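Local coordinates for fructokinase (Vibrio cholerae serotype O1, PDB 5EYN), which catalyses the ATP-dependent phosphorylation of fructose, as a fructokinase of the PfkB carbohydrate kinase family, at residues A188-A193 / Q208-T213; V199-E204 / D266-G271; E218-I223 / V231-G236; A240-P245 / A286-A291. All coordinates share one frame; numbering follows the deposited sequence.

Contact 1: residues A188-A193 / Q208-T213; sequences ATVMRA and QFLTGT
L210 gives up the most surface here and meets two neighbours of helix 186-194, V190 and M191. V190 lies roughly perpendicular to L210. CG1 of V190 touches both end methyls of L210, at 3.7 Å from CD2 and 3.8 Å from CD1. V190 presents CG1 because this methyl is anti to the backbone N (chi1 167°). M191 reaches L210 nearer the L210 backbone. Bends at chi2 and chi3 of M191 bring its SD against L210 CB, at 3.9 Å.

The two helices flank strand 199-203 in the chain, within the alpha/beta domain of the ribokinase-like fold. L210 also packs on F202 of that strand, and V190 on F171 of strand 168-172.

Helix 204-211 ends just past L210 in a Schellman motif. G212 has positive phi, and T213 N bonds to Q208 O at 3.0 Å. Across the turn, T213 OG1 donates a hydrogen bond to T211 OG1 (2.8 Å).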
loop_
_atom_site.group_PDB
_atom_site.type_symbol
_atom_site.label_atom_id
_atom_site.label_comp_id
_atom_site.label_asym_id
_atom_site.label_seq_id
_atom_site.Cartn_x
_atom_site.Cartn_y
_atom_site.Cartn_z
ATOM N N ALA A 188 27.354 3.775 -3.786
ATOM C CA ALA A 188 28.151 4.936 -3.421
ATOM C C ALA A 188 27.518 5.734 -2.290
ATOM O O ALA A 188 28.206 6.263 -1.422
ATOM C CB ALA A 188 28.353 5.823 -4.624
ATOM N N THR A 189 26.204 5.875 -2.321
ATOM C CA THR A 189 25.520 6.671 -1.303
ATOM C C THR A 189 25.617 5.990 0.065
ATOM O O THR A 189 25.921 6.617 1.079
ATOM C CB THR A 189 24.052 6.886 -1.681
ATOM O OG1 THR A 189 23.967 7.558 -2.941
ATOM C CG2 THR A 189 23.336 7.706 -0.646
ATOM N N VAL A 190 25.400 4.686 0.087
ATOM C CA VAL A 190 25.512 3.928 1.325
ATOM C C VAL A 190 26.946 3.980 1.846
ATOM O O VAL A 190 27.161 4.190 3.044
ATOM C CB VAL A 190 25.042 2.476 1.103
ATOM C CG1 VAL A 190 25.448 1.588 2.266
ATOM C CG2 VAL A 190 23.530 2.449 0.880
ATOM N N MET A 191 27.940 3.839 0.969
ATOM C CA MET A 191 29.308 3.854 1.460
ATOM C C MET A 191 29.716 5.231 1.973
ATOM O O MET A 191 30.551 5.325 2.869
ATOM C CB MET A 191 30.280 3.335 0.403
ATOM C CG MET A 191 30.070 1.855 0.110
ATOM S SD MET A 191 30.031 0.786 1.565
ATOM C CE MET A 191 31.751 0.809 2.031
ATOM N N ARG A 192 29.126 6.297 1.436
ATOM C CA ARG A 192 29.346 7.629 1.990
ATOM C C ARG A 192 28.890 7.681 3.447
ATOM O O ARG A 192 29.586 8.242 4.294
ATOM C CB ARG A 192 28.610 8.682 1.156
ATOM C CG ARG A 192 28.804 10.118 1.628
ATOM C CD ARG A 192 27.939 11.082 0.821
ATOM N NE ARG A 192 27.808 12.357 1.502
ATOM C CZ ARG A 192 26.903 13.284 1.224
ATOM N NH1 ARG A 192 26.029 13.096 0.254
ATOM N NH2 ARG A 192 26.888 14.411 1.925
ATOM N N ALA A 193 27.737 7.093 3.752
ATOM C CA ALA A 193 27.253 7.048 5.123
ATOM C C ALA A 193 28.128 6.146 5.992
ATOM O O ALA A 193 28.383 6.461 7.151
ATOM C CB ALA A 193 25.811 6.582 5.161
ATOM N N GLN A 208 29.296 -8.042 1.936
ATOM C CA GLN A 208 29.869 -8.540 0.690
ATOM C C GLN A 208 29.332 -7.792 -0.524
ATOM O O GLN A 208 30.082 -7.462 -1.431
ATOM C CB GLN A 208 29.646 -10.049 0.552
ATOM C CG GLN A 208 30.464 -10.819 1.567
ATOM C CD GLN A 208 30.366 -12.323 1.432
ATOM O OE1 GLN A 208 29.973 -12.856 0.388
ATOM N NE2 GLN A 208 30.738 -13.021 2.495
ATOM N N PHE A 209 28.037 -7.512 -0.527
ATOM C CA PHE A 209 27.421 -6.788 -1.634
ATOM C C PHE A 209 28.022 -5.393 -1.760
ATOM O O PHE A 209 28.382 -4.959 -2.841
ATOM C CB PHE A 209 25.912 -6.683 -1.422
ATOM C CG PHE A 209 25.205 -5.922 -2.499
ATOM C CD1 PHE A 209 24.836 -6.549 -3.679
ATOM C CD2 PHE A 209 24.912 -4.581 -2.339
ATOM C CE1 PHE A 209 24.190 -5.855 -4.669
ATOM C CE2 PHE A 209 24.253 -3.881 -3.337
ATOM C CZ PHE A 209 23.898 -4.519 -4.498
ATOM N N LEU A 210 28.139 -4.695 -0.643
ATOM C CA LEU A 210 28.573 -3.302 -0.684
ATOM C C LEU A 210 30.043 -3.149 -1.018
ATOM O O LEU A 210 30.454 -2.102 -1.497
ATOM C CB LEU A 210 28.280 -2.626 0.650
ATOM C CG LEU A 210 26.803 -2.344 0.891
ATOM C CD1 LEU A 210 26.560 -1.993 2.350
ATOM C CD2 LEU A 210 26.280 -1.231 -0.021
ATOM N N THR A 211 30.826 -4.187 -0.757
ATOM C CA THR A 211 32.254 -4.169 -1.042
ATOM C C THR A 211 32.625 -4.987 -2.280
ATOM O O THR A 211 33.777 -4.970 -2.702
ATOM C CB THR A 211 33.061 -4.701 0.153
ATOM O OG1 THR A 211 32.638 -6.034 0.462
ATOM C CG2 THR A 211 32.888 -3.784 1.354
ATOM N N GLY A 212 31.667 -5.705 -2.860
ATOM C CA GLY A 212 31.939 -6.510 -4.040
ATOM C C GLY A 212 32.875 -7.675 -3.766
ATOM O O GLY A 212 33.672 -8.067 -4.623
ATOM N N THR A 213 32.765 -8.247 -2.575
ATOM C CA THR A 213 33.649 -9.322 -2.160
ATOM C C THR A 213 32.876 -10.617 -1.937
ATOM O O THR A 213 31.646 -10.634 -1.972
ATOM C CB THR A 213 34.398 -8.956 -0.868
ATOM O OG1 THR A 213 33.458 -8.681 0.168
ATOM C CG2 THR A 213 35.269 -7.731 -1.069
#

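Contact 2: residues V199-E204 / D266-G271; sequences VVKFSE and DAFVGG. With BEF (beryllium trifluoride ion), chain D; FRU (beta-D-fructofuranose), chain B; ADP (adenosine-5'-diphosphate), chain E.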
loop_
_atom_site.group_PDB
_atom_site.type_symbol
_atom_site.label_atom_id
_atom_site.label_comp_id
_atom_site.label_asym_id
_atom_site.label_seq_id
_atom_site.Cartn_x
_atom_site.Cartn_y
_atom_site.Cartn_z
ATOM N N VAL A 199 29.538 3.504 14.401
ATOM C CA VAL A 199 29.170 2.098 14.463
ATOM C C VAL A 199 28.461 1.731 13.174
ATOM O O VAL A 199 27.546 2.446 12.753
ATOM C CB VAL A 199 28.198 1.851 15.631
ATOM C CG1 VAL A 199 27.742 0.392 15.692
ATOM C CG2 VAL A 199 28.828 2.237 16.954
ATOM N N VAL A 200 28.877 0.638 12.538
ATOM C CA VAL A 200 28.179 0.161 11.356
ATOM C C VAL A 200 27.890 -1.319 11.567
ATOM O O VAL A 200 28.779 -2.079 11.968
ATOM C CB VAL A 200 29.003 0.356 10.071
ATOM C CG1 VAL A 200 28.207 -0.109 8.860
ATOM C CG2 VAL A 200 29.424 1.799 9.931
ATOM N N LYS A 201 26.645 -1.703 11.310
ATOM C CA LYS A 201 26.204 -3.090 11.381
ATOM C C LYS A 201 25.803 -3.520 9.980
ATOM O O LYS A 201 25.014 -2.837 9.324
ATOM C CB LYS A 201 25.030 -3.225 12.346
ATOM C CG LYS A 201 24.483 -4.653 12.486
ATOM C CD LYS A 201 23.496 -5.013 11.363
ATOM C CE LYS A 201 22.522 -6.100 11.714
ATOM N NZ LYS A 201 21.381 -6.119 10.776
ATOM N N PHE A 202 26.386 -4.631 9.542
ATOM C CA PHE A 202 26.076 -5.247 8.261
ATOM C C PHE A 202 25.588 -6.653 8.532
ATOM O O PHE A 202 26.082 -7.294 9.444
ATOM C CB PHE A 202 27.332 -5.453 7.402
ATOM C CG PHE A 202 28.122 -4.213 7.069
ATOM C CD1 PHE A 202 27.832 -3.476 5.937
ATOM C CD2 PHE A 202 29.220 -3.868 7.822
ATOM C CE1 PHE A 202 28.597 -2.382 5.586
ATOM C CE2 PHE A 202 29.999 -2.775 7.469
ATOM C CZ PHE A 202 29.677 -2.028 6.354
ATOM N N SER A 203 24.706 -7.179 7.697
ATOM C CA SER A 203 24.625 -8.618 7.583
ATOM C C SER A 203 25.814 -9.057 6.739
ATOM O O SER A 203 26.415 -8.256 6.010
ATOM C CB SER A 203 23.333 -9.064 6.915
ATOM O OG SER A 203 23.407 -8.794 5.533
ATOM N N GLU A 204 26.156 -10.333 6.829
ATOM C CA GLU A 204 27.252 -10.879 6.040
ATOM C C GLU A 204 27.016 -10.583 4.561
ATOM O O GLU A 204 27.923 -10.183 3.833
ATOM C CB GLU A 204 27.348 -12.391 6.284
ATOM C CG GLU A 204 28.389 -13.117 5.466
ATOM C CD GLU A 204 28.514 -14.582 5.863
ATOM O OE1 GLU A 204 27.837 -15.002 6.831
ATOM O OE2 GLU A 204 29.292 -15.305 5.210
ATOM N N ASP A 266 17.089 -5.512 13.442
ATOM C CA ASP A 266 16.785 -4.251 14.118
ATOM C C ASP A 266 16.734 -4.456 15.626
ATOM O O ASP A 266 17.145 -3.590 16.393
ATOM C CB ASP A 266 15.472 -3.668 13.626
ATOM C CG ASP A 266 15.455 -3.446 12.135
ATOM O OD1 ASP A 266 16.540 -3.130 11.566
ATOM O OD2 ASP A 266 14.354 -3.584 11.553
ATOM N N ALA A 267 16.236 -5.616 16.052
ATOM C CA ALA A 267 16.228 -5.967 17.471
ATOM C C ALA A 267 17.668 -6.029 17.981
ATOM O O ALA A 267 18.000 -5.560 19.067
ATOM C CB ALA A 267 15.554 -7.321 17.660
ATOM N N PHE A 268 18.521 -6.642 17.176
ATOM C CA PHE A 268 19.954 -6.702 17.436
ATOM C C PHE A 268 20.527 -5.297 17.640
ATOM O O PHE A 268 21.169 -5.018 18.648
ATOM C CB PHE A 268 20.638 -7.417 16.268
ATOM C CG PHE A 268 22.131 -7.560 16.417
ATOM C CD1 PHE A 268 22.697 -8.750 16.866
ATOM C CD2 PHE A 268 22.973 -6.508 16.113
ATOM C CE1 PHE A 268 24.075 -8.876 16.991
ATOM C CE2 PHE A 268 24.348 -6.624 16.265
ATOM C CZ PHE A 268 24.899 -7.808 16.691
ATOM N N VAL A 269 20.260 -4.402 16.699
ATOM C CA VAL A 269 20.765 -3.046 16.815
ATOM C C VAL A 269 20.208 -2.373 18.055
ATOM O O VAL A 269 20.915 -1.643 18.755
ATOM C CB VAL A 269 20.419 -2.229 15.554
ATOM C CG1 VAL A 269 20.712 -0.748 15.751
ATOM C CG2 VAL A 269 21.177 -2.785 14.389
ATOM N N GLY A 270 18.932 -2.600 18.338
ATOM C CA GLY A 270 18.334 -2.030 19.532
ATOM C C GLY A 270 19.027 -2.434 20.818
ATOM O O GLY A 270 19.297 -1.597 21.679
ATOM N N GLY A 271 19.340 -3.718 20.954
ATOM C CA GLY A 271 20.069 -4.155 22.133
ATOM C C GLY A 271 21.463 -3.560 22.202
ATOM O O GLY A 271 21.917 -3.114 23.266
HETATM BE BE BEF D . 16.139 -7.333 9.571
HETATM F F1 BEF D . 14.995 -8.297 9.199
HETATM F F2 BEF D . 15.766 -6.338 10.711
HETATM F F3 BEF D . 16.452 -6.385 8.432
HETATM C C1 FRU B . 12.023 -1.393 5.896
HETATM C C2 FRU B . 11.734 -2.796 6.411
HETATM C C3 FRU B . 10.414 -3.011 7.122
HETATM C C4 FRU B . 10.723 -3.967 8.227
HETATM C C5 FRU B . 12.154 -3.661 8.499
HETATM C C6 FRU B . 12.965 -4.846 8.962
HETATM O O1 FRU B . 12.187 -0.492 6.947
HETATM O O2 FRU B . 11.797 -3.642 5.304
HETATM O O3 FRU B . 9.481 -3.447 6.180
HETATM O O4 FRU B . 9.969 -3.764 9.373
HETATM O O5 FRU B . 12.735 -3.117 7.326
HETATM O O6 FRU B . 14.309 -4.497 9.182
HETATM P PB ADP E . 16.894 -9.571 10.190
HETATM O O1B ADP E . 16.033 -8.568 10.912
HETATM O O2B ADP E . 17.498 -8.956 8.949
HETATM O O3B ADP E . 16.034 -10.750 9.808
HETATM P PA ADP E . 18.922 -11.334 10.924
HETATM O O1A ADP E . 17.890 -12.413 10.645
HETATM O O2A ADP E . 19.700 -11.122 9.645
HETATM O O3A ADP E . 18.051 -10.042 11.178
HETATM O "O5'" ADP E . 19.965 -11.747 12.068
HETATM C "C5'" ADP E . 20.460 -10.814 12.963
HETATM C "C4'" ADP E . 20.730 -11.323 14.359
HETATM O "O4'" ADP E . 19.583 -11.961 14.872
HETATM C "C3'" ADP E . 21.860 -12.281 14.499
HETATM O "O3'" ADP E . 23.081 -11.614 14.612
HETATM C "C2'" ADP E . 21.502 -12.974 15.751
HETATM O "O2'" ADP E . 21.771 -12.231 16.878
HETATM C "C1'" ADP E . 20.034 -13.057 15.619
HETATM N N9 ADP E . 19.562 -14.255 14.985
HETATM C C8 ADP E . 19.094 -14.400 13.731
HETATM N N7 ADP E . 18.725 -15.654 13.524
HETATM C C5 ADP E . 18.943 -16.355 14.637
HETATM C C6 ADP E . 18.753 -17.670 15.028
HETATM N N6 ADP E . 18.221 -18.641 14.125
HETATM N N1 ADP E . 19.090 -18.036 16.262
HETATM C C2 ADP E . 19.595 -17.174 17.163
HETATM N N3 ADP E . 19.796 -15.880 16.823
HETATM C C4 ADP E . 19.478 -15.468 15.588
HETATM O O HOH W 1 18.741 -4.820 10.460
#
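K201 of strand 199-203 packs on F268 and V269 of helix 264-278, at the active site of this ribokinase-like fold. The aliphatic part of the lysine does the touching. K201 CG lies 4.2 Å from V269 CG2 and 4.3 Å from F268 CE2, coming obliquely to the ring. The K201 chain turns at chi2 (-83°), and its NZ donates to a water at 3.0 Å. That water also lies 3.0 Å from D266 OD1, so the water probably bridges lysine and aspartate, which make no direct contact.

D266 is the last residue of the family's GAGD sequence, near the helix N terminus. Its N-H bonds to F2 of beryllium trifluoride, which probably stands in for the transferred phosphate. The bond is bent, at 135°. D266 OD2 is 2.5 Å from O6 of fructose, the hydroxyl that becomes phosphorylated. N49 and N174 position the carboxylate, bonding to OD2 and OD1 respectively. K201 NZ has a further long, weak ion pair with D172. On the nucleotide side, ADP O2' sits at the edge of the F268 ring, near its plane and 3.6 Å from CD1.

Contact 3: residues E218-I223 / V231-G236; sequences EGLQAI and VVVTLG. With ADP (adenosine-5'-diphosphate), chain E.
The strand that leads into the ADP pocket, 230-234, is covered here by L220 and I223 of segment 218-223, which pack on V231 and V233. Helix 216-222 and this strand follow each other in the alpha/beta domain of the ribokinase-like fold. The contact is entirely apolar and buried.

L220 approaches with its end rather than with CB. CD2 of L220 rests against two valines, 4.0 Å from V231 CG1 and 4.2 Å from V233 CG2. L220 and V231 lie alongside, pointing opposite ways. I223 behaves differently: it and V231 meet end to end, with I223 CD1 4.0 Å from V231 CG2. In I223, CG1 lies between the backbone N and the carbonyl carbon (chi1 62°), and this branch carries CD1 to the strand. V231 thus uses both methyls, one for each of L220 and I223. F202 of the neighbouring strand packs on both I223 and V231.

V232 points to the other side of the sheet, where it meets F268. Past V233 the chain turns into the nucleotide site. T234 OG1 makes a weak hydrogen bond to F202 O, and T234 CB lies 3.3 Å from ADP O3'. G236, with positive phi, brings its carbonyl O to 3.3 Å from ADP C2'.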
loop_
_atom_site.group_PDB
_atom_site.type_symbol
_atom_site.label_atom_id
_atom_site.label_comp_id
_atom_site.label_asym_id
_atom_site.label_seq_id
_atom_site.Cartn_x
_atom_site.Cartn_y
_atom_site.Cartn_z
ATOM N N GLU A 218 37.406 -10.586 3.306
ATOM C CA GLU A 218 37.678 -9.653 2.230
ATOM C C GLU A 218 36.854 -8.375 2.368
ATOM O O GLU A 218 37.344 -7.283 2.090
ATOM C CB GLU A 218 37.417 -10.313 0.873
ATOM C CG GLU A 218 38.336 -11.487 0.569
ATOM C CD GLU A 218 39.761 -11.055 0.287
ATOM O OE1 GLU A 218 39.980 -9.844 0.065
ATOM O OE2 GLU A 218 40.664 -11.923 0.294
ATOM N N GLY A 219 35.604 -8.503 2.798
ATOM C CA GLY A 219 34.779 -7.330 3.017
ATOM C C GLY A 219 35.344 -6.415 4.092
ATOM O O GLY A 219 35.357 -5.193 3.937
ATOM N N LEU A 220 35.813 -6.993 5.190
ATOM C CA LEU A 220 36.379 -6.189 6.270
ATOM C C LEU A 220 37.657 -5.491 5.807
ATOM O O LEU A 220 37.914 -4.342 6.166
ATOM C CB LEU A 220 36.653 -7.054 7.496
ATOM C CG LEU A 220 35.399 -7.523 8.235
ATOM C CD1 LEU A 220 35.765 -8.486 9.342
ATOM C CD2 LEU A 220 34.613 -6.341 8.801
ATOM N N GLN A 221 38.466 -6.178 5.012
ATOM C CA GLN A 221 39.682 -5.553 4.505
ATOM C C GLN A 221 39.327 -4.370 3.603
ATOM O O GLN A 221 39.992 -3.337 3.623
ATOM C CB GLN A 221 40.534 -6.569 3.742
ATOM C CG GLN A 221 41.139 -7.654 4.628
ATOM C CD GLN A 221 41.803 -8.763 3.829
ATOM O OE1 GLN A 221 41.567 -8.908 2.628
ATOM N NE2 GLN A 221 42.634 -9.554 4.496
ATOM N N ALA A 222 38.262 -4.519 2.824
ATOM C CA ALA A 222 37.860 -3.489 1.880
ATOM C C ALA A 222 37.390 -2.210 2.561
ATOM O O ALA A 222 37.433 -1.142 1.961
ATOM C CB ALA A 222 36.776 -4.020 0.947
ATOM N N ILE A 223 36.941 -2.304 3.810
ATOM C CA ILE A 223 36.506 -1.109 4.521
ATOM C C ILE A 223 37.515 -0.646 5.573
ATOM O O ILE A 223 37.237 0.270 6.341
ATOM C CB ILE A 223 35.104 -1.290 5.165
ATOM C CG1 ILE A 223 35.107 -2.405 6.217
ATOM C CG2 ILE A 223 34.057 -1.556 4.084
ATOM C CD1 ILE A 223 33.771 -2.537 6.975
ATOM N N VAL A 231 32.581 -2.137 13.885
ATOM C CA VAL A 231 31.826 -2.796 12.833
ATOM C C VAL A 231 31.326 -4.105 13.408
ATOM O O VAL A 231 32.072 -4.854 14.044
ATOM C CB VAL A 231 32.690 -3.076 11.583
ATOM C CG1 VAL A 231 31.965 -3.979 10.611
ATOM C CG2 VAL A 231 33.067 -1.780 10.887
ATOM N N VAL A 232 30.048 -4.377 13.191
ATOM C CA VAL A 232 29.472 -5.635 13.591
ATOM C C VAL A 232 28.885 -6.270 12.342
ATOM O O VAL A 232 28.192 -5.606 11.579
ATOM C CB VAL A 232 28.389 -5.429 14.641
ATOM C CG1 VAL A 232 27.777 -6.761 15.022
ATOM C CG2 VAL A 232 28.967 -4.738 15.849
ATOM N N VAL A 233 29.201 -7.538 12.114
ATOM C CA VAL A 233 28.649 -8.275 10.998
ATOM C C VAL A 233 27.807 -9.389 11.583
ATOM O O VAL A 233 28.333 -10.290 12.251
ATOM C CB VAL A 233 29.747 -8.891 10.102
ATOM C CG1 VAL A 233 29.113 -9.548 8.874
ATOM C CG2 VAL A 233 30.768 -7.837 9.698
ATOM N N THR A 234 26.500 -9.338 11.348
ATOM C CA THR A 234 25.631 -10.376 11.872
ATOM C C THR A 234 25.737 -11.633 11.023
ATOM O O THR A 234 25.887 -11.578 9.795
ATOM C CB THR A 234 24.175 -9.901 11.994
ATOM O OG1 THR A 234 23.701 -9.463 10.720
ATOM C CG2 THR A 234 24.072 -8.756 12.997
ATOM N N LEU A 235 25.636 -12.763 11.708
ATOM C CA LEU A 235 25.872 -14.068 11.127
ATOM C C LEU A 235 24.669 -14.985 11.367
ATOM O O LEU A 235 24.828 -16.189 11.496
ATOM C CB LEU A 235 27.109 -14.692 11.775
ATOM C CG LEU A 235 28.372 -13.829 11.814
ATOM C CD1 LEU A 235 29.437 -14.510 12.656
ATOM C CD2 LEU A 235 28.872 -13.576 10.414
ATOM N N GLY A 236 23.469 -14.422 11.463
ATOM C CA GLY A 236 22.287 -15.221 11.772
ATOM C C GLY A 236 22.463 -15.990 13.070
ATOM O O GLY A 236 22.898 -15.436 14.070
HETATM P PB ADP E . 16.894 -9.571 10.190
HETATM O O1B ADP E . 16.033 -8.568 10.912
HETATM O O2B ADP E . 17.498 -8.956 8.949
HETATM O O3B ADP E . 16.034 -10.750 9.808
HETATM P PA ADP E . 18.922 -11.334 10.924
HETATM O O1A ADP E . 17.890 -12.413 10.645
HETATM O O2A ADP E . 19.700 -11.122 9.645
HETATM O O3A ADP E . 18.051 -10.042 11.178
HETATM O "O5'" ADP E . 19.965 -11.747 12.068
HETATM C "C5'" ADP E . 20.460 -10.814 12.963
HETATM C "C4'" ADP E . 20.730 -11.323 14.359
HETATM O "O4'" ADP E . 19.583 -11.961 14.872
HETATM C "C3'" ADP E . 21.860 -12.281 14.499
HETATM O "O3'" ADP E . 23.081 -11.614 14.612
HETATM C "C2'" ADP E . 21.502 -12.974 15.751
HETATM O "O2'" ADP E . 21.771 -12.231 16.878
HETATM C "C1'" ADP E . 20.034 -13.057 15.619
HETATM N N9 ADP E . 19.562 -14.255 14.985
HETATM C C8 ADP E . 19.094 -14.400 13.731
HETATM N N7 ADP E . 18.725 -15.654 13.524
HETATM C C5 ADP E . 18.943 -16.355 14.637
HETATM C C6 ADP E . 18.753 -17.670 15.028
HETATM N N6 ADP E . 18.221 -18.641 14.125
HETATM N N1 ADP E . 19.090 -18.036 16.262
HETATM C C2 ADP E . 19.595 -17.174 17.163
HETATM N N3 ADP E . 19.796 -15.880 16.823
HETATM C C4 ADP E . 19.478 -15.468 15.588
#

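Contact 4: residues A240-P245 / A286-A291; sequences ALVATP and ATILDA
V242 and I288 meet through branched aliphatic side chains, and no flat group takes part in the contact. CG1 of V242 touches CG2 of I288 at 3.9 Å, and the two side chains approach at a slant. Both methyls are anti to their own backbone N, V242 CG1 at chi1 -179°. The same V242 methyl lies 4.4 Å from L289 CD2. L289 reaches it with the end of its side chain. T244, two residues on and on the same side of the strand, adds a looser touch, with its CG2 4.3 Å from I288 CD1.

This is helix-on-sheet packing in the alpha/beta domain of the ribokinase-like fold. Helix 285-302 covers strand 240-244, which runs antiparallel to its neighbours 230-234 and 247-251. The axes of strand 240-244 and helix segment 286-291 pass 10.2 Å apart, and their directions differ by 161°. L230 packs on V242, T244 and I288, and V251 packs on V242 and L289. Near the end of the strand, T244 OG1 has a weak hydrogen bond with Q285 NE2.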
loop_
_atom_site.group_PDB
_atom_site.type_symbol
_atom_site.label_atom_id
_atom_site.label_comp_id
_atom_site.label_asym_id
_atom_site.label_seq_id
_atom_site.Cartn_x
_atom_site.Cartn_y
_atom_site.Cartn_z
ATOM N N ALA A 240 27.470 -12.850 15.820
ATOM C CA ALA A 240 28.001 -11.650 15.196
ATOM C C ALA A 240 29.513 -11.604 15.294
ATOM O O ALA A 240 30.098 -12.020 16.294
ATOM C CB ALA A 240 27.413 -10.427 15.842
ATOM N N LEU A 241 30.139 -11.113 14.233
ATOM C CA LEU A 241 31.556 -10.814 14.231
ATOM C C LEU A 241 31.718 -9.362 14.633
ATOM O O LEU A 241 31.095 -8.473 14.064
ATOM C CB LEU A 241 32.157 -11.079 12.855
ATOM C CG LEU A 241 33.680 -10.895 12.783
ATOM C CD1 LEU A 241 34.262 -11.618 11.591
ATOM C CD2 LEU A 241 34.070 -9.438 12.691
ATOM N N VAL A 242 32.569 -9.127 15.619
ATOM C CA VAL A 242 32.797 -7.795 16.157
ATOM C C VAL A 242 34.201 -7.361 15.760
ATOM O O VAL A 242 35.173 -8.034 16.083
ATOM C CB VAL A 242 32.666 -7.803 17.687
ATOM C CG1 VAL A 242 32.874 -6.413 18.246
ATOM C CG2 VAL A 242 31.308 -8.361 18.111
ATOM N N ALA A 243 34.287 -6.271 15.008
ATOM C CA ALA A 243 35.563 -5.789 14.499
ATOM C C ALA A 243 35.827 -4.380 15.013
ATOM O O ALA A 243 35.073 -3.442 14.735
ATOM C CB ALA A 243 35.585 -5.806 12.975
ATOM N N THR A 244 36.897 -4.262 15.783
ATOM C CA THR A 244 37.367 -2.990 16.307
ATOM C C THR A 244 38.834 -2.903 15.916
ATOM O O THR A 244 39.377 -3.850 15.383
ATOM C CB THR A 244 37.186 -2.932 17.820
ATOM O OG1 THR A 244 37.831 -4.063 18.407
ATOM C CG2 THR A 244 35.708 -2.942 18.164
ATOM N N PRO A 245 39.491 -1.759 16.152
ATOM C CA PRO A 245 40.872 -1.690 15.659
ATOM C C PRO A 245 41.770 -2.817 16.190
ATOM O O PRO A 245 41.874 -3.065 17.389
ATOM C CB PRO A 245 41.341 -0.316 16.138
ATOM C CG PRO A 245 40.082 0.494 16.170
ATOM C CD PRO A 245 39.004 -0.455 16.628
ATOM N N ALA A 286 35.102 -4.204 26.757
ATOM C CA ALA A 286 34.185 -5.002 27.567
ATOM C C ALA A 286 32.746 -4.544 27.370
ATOM O O ALA A 286 31.826 -5.356 27.295
ATOM C CB ALA A 286 34.563 -4.920 29.040
ATOM N N THR A 287 32.554 -3.232 27.301
ATOM C CA THR A 287 31.234 -2.667 27.077
ATOM C C THR A 287 30.694 -3.113 25.718
ATOM O O THR A 287 29.539 -3.494 25.589
ATOM C CB THR A 287 31.294 -1.128 27.131
ATOM O OG1 THR A 287 31.678 -0.720 28.444
ATOM C CG2 THR A 287 29.953 -0.498 26.787
ATOM N N ILE A 288 31.525 -3.031 24.691
ATOM C CA ILE A 288 31.098 -3.421 23.357
ATOM C C ILE A 288 30.725 -4.903 23.320
ATOM O O ILE A 288 29.691 -5.275 22.761
ATOM C CB ILE A 288 32.194 -3.101 22.343
ATOM C CG1 ILE A 288 32.258 -1.588 22.150
ATOM C CG2 ILE A 288 31.961 -3.824 21.024
ATOM C CD1 ILE A 288 33.436 -1.130 21.339
ATOM N N LEU A 289 31.566 -5.761 23.881
ATOM C CA LEU A 289 31.288 -7.191 23.774
ATOM C C LEU A 289 30.022 -7.569 24.537
ATOM O O LEU A 289 29.248 -8.414 24.089
ATOM C CB LEU A 289 32.479 -8.004 24.267
ATOM C CG LEU A 289 33.737 -7.900 23.405
ATOM C CD1 LEU A 289 34.876 -8.594 24.117
ATOM C CD2 LEU A 289 33.531 -8.506 22.028
ATOM N N ASP A 290 29.815 -6.950 25.694
ATOM C CA ASP A 290 28.572 -7.138 26.442
ATOM C C ASP A 290 27.362 -6.612 25.655
ATOM O O ASP A 290 26.293 -7.233 25.649
ATOM C CB ASP A 290 28.674 -6.429 27.799
ATOM C CG ASP A 290 27.365 -6.424 28.552
ATOM O OD1 ASP A 290 27.091 -7.414 29.248
ATOM O OD2 ASP A 290 26.605 -5.443 28.452
ATOM N N ALA A 291 27.519 -5.474 24.988
ATOM C CA ALA A 291 26.421 -4.916 24.196
ATOM C C ALA A 291 26.033 -5.854 23.065
ATOM O O ALA A 291 24.850 -5.996 22.760
ATOM C CB ALA A 291 26.783 -3.546 23.645
#

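From the N terminus, helix 186-194 opens contact 1, strand 199-203 opens contact 2, and helix 204-211 closes contact 1, so contacts 1 and 2 cross. Contact 3 then opens and closes a short loop, 218-223 to 231-236, wholly within the span of contact 2. Strand 240-244 opens contact 4 before helix 264-278 closes contact 2, so these two also cross. Helix 285-302 closes contact 4. Contacts 1, 3 and 4 follow in series. Strands 199-203, 230-234 and 240-244 are successive neighbours in the large sheet, joining contacts 2, 3 and 4. Contacts 2 and 3 both touch ADP; contacts 1 and 2 also touch each other.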